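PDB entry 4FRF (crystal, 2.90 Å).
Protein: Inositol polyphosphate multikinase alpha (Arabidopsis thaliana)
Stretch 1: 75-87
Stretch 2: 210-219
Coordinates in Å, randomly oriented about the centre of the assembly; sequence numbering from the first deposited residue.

Stretch 1 (75-87) NLLAEYTKPSVMD
Stretch 2 (210-219) SILMVYENES

Residues 83-87 and 210-216 form neighbouring antiparallel strands, their axes 169° apart in direction and 4.8 Å at closest approach; together the stretches bury 922 Å². Extended backbones place Pro83 opposite Glu216, Val85 opposite Val214 (CA to CA 4.4 Å) and Asp87 opposite Leu212, non-hydrogen-bonded pairs. Between them lie the hydrogen-bonded pairs. Met86 N reaches Met213 O at 3.0 Å and Met213 N reaches Met86 O at 2.9 Å; Tyr215 N donates to Ser84 O at 3.2 Å, while the return bond, Ser84 N to Tyr215 O, is weak at 3.4 Å. Proline has no amide hydrogen, but this position asks none of it toward the partner strand; as at the other such pairs, CA nears a carbonyl, Pro83 CA to Tyr215 O at 3.1 Å.

Before the strand, a 3-10 turn at 77-79 leads to Tyr80, whose m rotamer (chi1 -70°, chi2 -88°) lays its ring against Val214. Val214, chi1 p, sets CG2 4.0 Å from the Tyr80 ring centroid, almost on the ring normal; the same CG2 lies 3.8 Å from both Leu77 CD2 and Pro83 CB. A compact branched residue suits this crowded, buried site. Farther along this face, Val85 CG2 meets Leu212 CD2 at 3.9 Å.

Glu216, chi1 t and chi2 p, folds its carboxylate back to accept hydrogen bonds from Lys82 N at OE2 (2.8 Å) and Thr81 N at OE1 (3.1 Å), satisfying amides that precede the strand. Asn217, chi1 m, closes the ladder: its N and ND2 both donate to Lys82 O, at 2.7 and 2.9 Å, and ND2 also donates to Ser84 OG at 3.0 Å.

On the other face, Ser84 (m) is small enough for Tyr215 (p, chi2 91°) to lay its ring over CB, with Ser84 CB 4.0 Å from Tyr215 CZ. Flexible methionines fill neighbouring buried space: Met86 (t, t) and Met213 (m, t, m) bring Met86 SD within 3.4 Å of Met213 CE.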

# COMPACT_ATOMS: atom_id res chain seq x y z
N ASN A 75 6.37 23.53 18.08
CA ASN A 75 6.39 23.88 16.67
C ASN A 75 7.68 23.44 16.02
O ASN A 75 8.77 23.80 16.46
CB ASN A 75 6.21 25.40 16.47
CG ASN A 75 6.37 25.80 15.01
OD1 ASN A 75 7.45 25.62 14.42
ND2 ASN A 75 5.29 26.28 14.41
N LEU A 76 7.54 22.73 14.90
CA LEU A 76 8.68 22.13 14.23
C LEU A 76 9.61 23.20 13.64
O LEU A 76 10.82 23.16 13.85
CB LEU A 76 8.20 21.16 13.13
CG LEU A 76 6.70 20.79 13.15
CD1 LEU A 76 6.27 20.15 11.83
CD2 LEU A 76 6.33 19.87 14.33
N LEU A 77 9.02 24.20 12.99
CA LEU A 77 9.78 25.18 12.19
C LEU A 77 10.63 26.14 13.04
O LEU A 77 11.46 26.89 12.51
CB LEU A 77 8.82 25.96 11.28
CG LEU A 77 8.10 25.08 10.25
CD1 LEU A 77 7.24 25.90 9.31
CD2 LEU A 77 9.10 24.26 9.48
N ALA A 78 10.44 26.07 14.35
CA ALA A 78 11.20 26.89 15.28
C ALA A 78 12.71 26.78 15.04
O ALA A 78 13.43 27.76 15.15
CB ALA A 78 10.87 26.50 16.70
N GLU A 79 13.17 25.59 14.68
CA GLU A 79 14.60 25.34 14.56
C GLU A 79 15.18 25.74 13.20
O GLU A 79 16.33 25.39 12.87
CB GLU A 79 14.90 23.85 14.80
CG GLU A 79 14.43 23.31 16.14
CD GLU A 79 14.03 21.83 16.07
OE1 GLU A 79 14.81 21.03 15.50
OE2 GLU A 79 12.94 21.48 16.58
N TYR A 80 14.36 26.40 12.37
CA TYR A 80 14.80 26.69 11.01
C TYR A 80 14.84 28.17 10.72
O TYR A 80 13.90 28.89 11.06
CB TYR A 80 13.93 25.96 9.98
CG TYR A 80 14.13 24.45 9.95
CD1 TYR A 80 15.12 23.87 9.16
CD2 TYR A 80 13.33 23.62 10.74
CE1 TYR A 80 15.31 22.50 9.15
CE2 TYR A 80 13.51 22.25 10.73
CZ TYR A 80 14.49 21.70 9.93
OH TYR A 80 14.65 20.34 9.94
N THR A 81 15.94 28.61 10.13
CA THR A 81 16.15 30.03 9.84
C THR A 81 15.45 30.39 8.55
O THR A 81 14.56 31.28 8.53
CB THR A 81 17.65 30.37 9.72
OG1 THR A 81 18.28 30.32 11.03
CG2 THR A 81 17.80 31.77 9.14
N LYS A 82 15.88 29.71 7.46
CA LYS A 82 15.24 29.89 6.17
C LYS A 82 14.87 28.52 5.64
O LYS A 82 15.68 27.84 5.00
CB LYS A 82 16.18 30.60 5.20
CG LYS A 82 16.40 32.04 5.56
CD LYS A 82 17.43 32.73 4.66
CE LYS A 82 17.80 34.13 5.20
NZ LYS A 82 16.63 34.85 5.81
N PRO A 83 13.64 28.07 5.94
CA PRO A 83 13.23 26.74 5.55
C PRO A 83 12.34 26.75 4.33
O PRO A 83 11.42 27.56 4.24
CB PRO A 83 12.43 26.27 6.76
CG PRO A 83 11.82 27.54 7.31
CD PRO A 83 12.72 28.68 6.92
N SER A 84 12.64 25.87 3.37
CA SER A 84 11.65 25.45 2.38
C SER A 84 10.85 24.32 2.98
O SER A 84 11.42 23.45 3.64
CB SER A 84 12.34 24.97 1.10
OG SER A 84 13.10 25.99 0.48
N VAL A 85 9.54 24.32 2.76
CA VAL A 85 8.66 23.31 3.36
C VAL A 85 7.62 22.76 2.34
O VAL A 85 7.21 23.47 1.42
CB VAL A 85 7.94 23.89 4.61
CG1 VAL A 85 7.16 25.11 4.25
CG2 VAL A 85 7.02 22.86 5.22
N MET A 86 7.24 21.49 2.48
CA MET A 86 6.20 20.89 1.61
C MET A 86 5.29 19.92 2.34
O MET A 86 5.75 19.07 3.09
CB MET A 86 6.81 20.19 0.39
CG MET A 86 5.76 19.51 -0.49
SD MET A 86 6.43 18.30 -1.65
CE MET A 86 6.68 19.33 -3.08
N ASP A 87 3.99 20.00 2.06
CA ASP A 87 3.05 19.13 2.73
C ASP A 87 2.24 18.26 1.76
O ASP A 87 1.47 18.76 0.93
CB ASP A 87 2.14 19.91 3.67
CG ASP A 87 1.01 20.62 2.94
OD1 ASP A 87 1.29 21.59 2.20
OD2 ASP A 87 -0.16 20.24 3.16
N SER A 210 -1.33 14.04 6.47
CA SER A 210 -0.27 14.52 5.56
C SER A 210 1.13 14.25 6.06
O SER A 210 1.37 14.23 7.26
CB SER A 210 -0.43 16.03 5.29
OG SER A 210 -1.73 16.35 4.80
N ILE A 211 2.07 14.10 5.14
CA ILE A 211 3.47 14.13 5.49
C ILE A 211 4.02 15.52 5.26
O ILE A 211 3.68 16.17 4.27
CB ILE A 211 4.27 13.18 4.65
CG1 ILE A 211 4.19 11.78 5.24
CG2 ILE A 211 5.71 13.61 4.61
CD1 ILE A 211 5.04 10.77 4.51
N LEU A 212 4.92 15.95 6.14
CA LEU A 212 5.57 17.23 6.02
C LEU A 212 7.06 17.08 5.88
O LEU A 212 7.71 16.51 6.76
CB LEU A 212 5.26 18.09 7.23
CG LEU A 212 5.70 19.55 7.12
CD1 LEU A 212 4.85 20.42 8.01
CD2 LEU A 212 7.17 19.70 7.48
N MET A 213 7.62 17.62 4.80
CA MET A 213 9.07 17.72 4.63
C MET A 213 9.52 19.16 4.87
O MET A 213 8.78 20.11 4.60
CB MET A 213 9.49 17.27 3.23
CG MET A 213 8.93 15.89 2.82
SD MET A 213 9.55 15.26 1.23
CE MET A 213 8.66 16.32 0.08
N VAL A 214 10.73 19.31 5.40
CA VAL A 214 11.32 20.63 5.58
C VAL A 214 12.84 20.55 5.60
O VAL A 214 13.40 19.49 5.87
CB VAL A 214 10.81 21.35 6.87
CG1 VAL A 214 10.92 20.46 8.08
CG2 VAL A 214 11.58 22.62 7.10
N TYR A 215 13.49 21.67 5.28
CA TYR A 215 14.95 21.73 5.37
C TYR A 215 15.53 23.15 5.43
O TYR A 215 14.81 24.14 5.30
CB TYR A 215 15.61 20.89 4.26
CG TYR A 215 15.46 21.43 2.86
CD1 TYR A 215 16.43 22.29 2.32
CD2 TYR A 215 14.43 21.00 2.02
CE1 TYR A 215 16.34 22.75 1.02
CE2 TYR A 215 14.33 21.46 0.71
CZ TYR A 215 15.29 22.34 0.22
OH TYR A 215 15.21 22.80 -1.07
N GLU A 216 16.84 23.24 5.67
CA GLU A 216 17.50 24.51 5.93
C GLU A 216 18.18 25.04 4.68
O GLU A 216 19.11 24.43 4.16
CB GLU A 216 18.56 24.33 7.04
CG GLU A 216 19.08 25.75 7.55
CD GLU A 216 17.93 26.46 8.37
OE1 GLU A 216 17.51 26.01 9.41
OE2 GLU A 216 17.43 27.45 7.87
N ASN A 217 17.81 26.26 4.28
CA ASN A 217 18.51 26.91 3.16
C ASN A 217 19.80 27.63 3.56
O ASN A 217 20.74 27.68 2.77
CB ASN A 217 17.57 27.84 2.41
CG ASN A 217 16.48 27.08 1.66
OD1 ASN A 217 16.71 26.61 0.54
ND2 ASN A 217 15.31 26.95 2.27
N GLU A 218 19.88 28.09 4.81
CA GLU A 218 21.03 28.89 5.27
C GLU A 218 22.39 28.41 4.69
O GLU A 218 22.90 27.33 5.04
CB GLU A 218 21.08 28.98 6.80
CG GLU A 218 21.74 30.25 7.33
CD GLU A 218 20.91 31.52 7.09
OE1 GLU A 218 19.75 31.40 6.62
OE2 GLU A 218 21.42 32.64 7.40
N SER A 219 22.98 29.26 3.84
CA SER A 219 24.08 28.85 2.96
C SER A 219 23.79 27.51 2.32
O SER A 219 24.54 26.56 2.52
CB SER A 219 25.41 28.81 3.72
OG SER A 219 25.97 30.12 3.88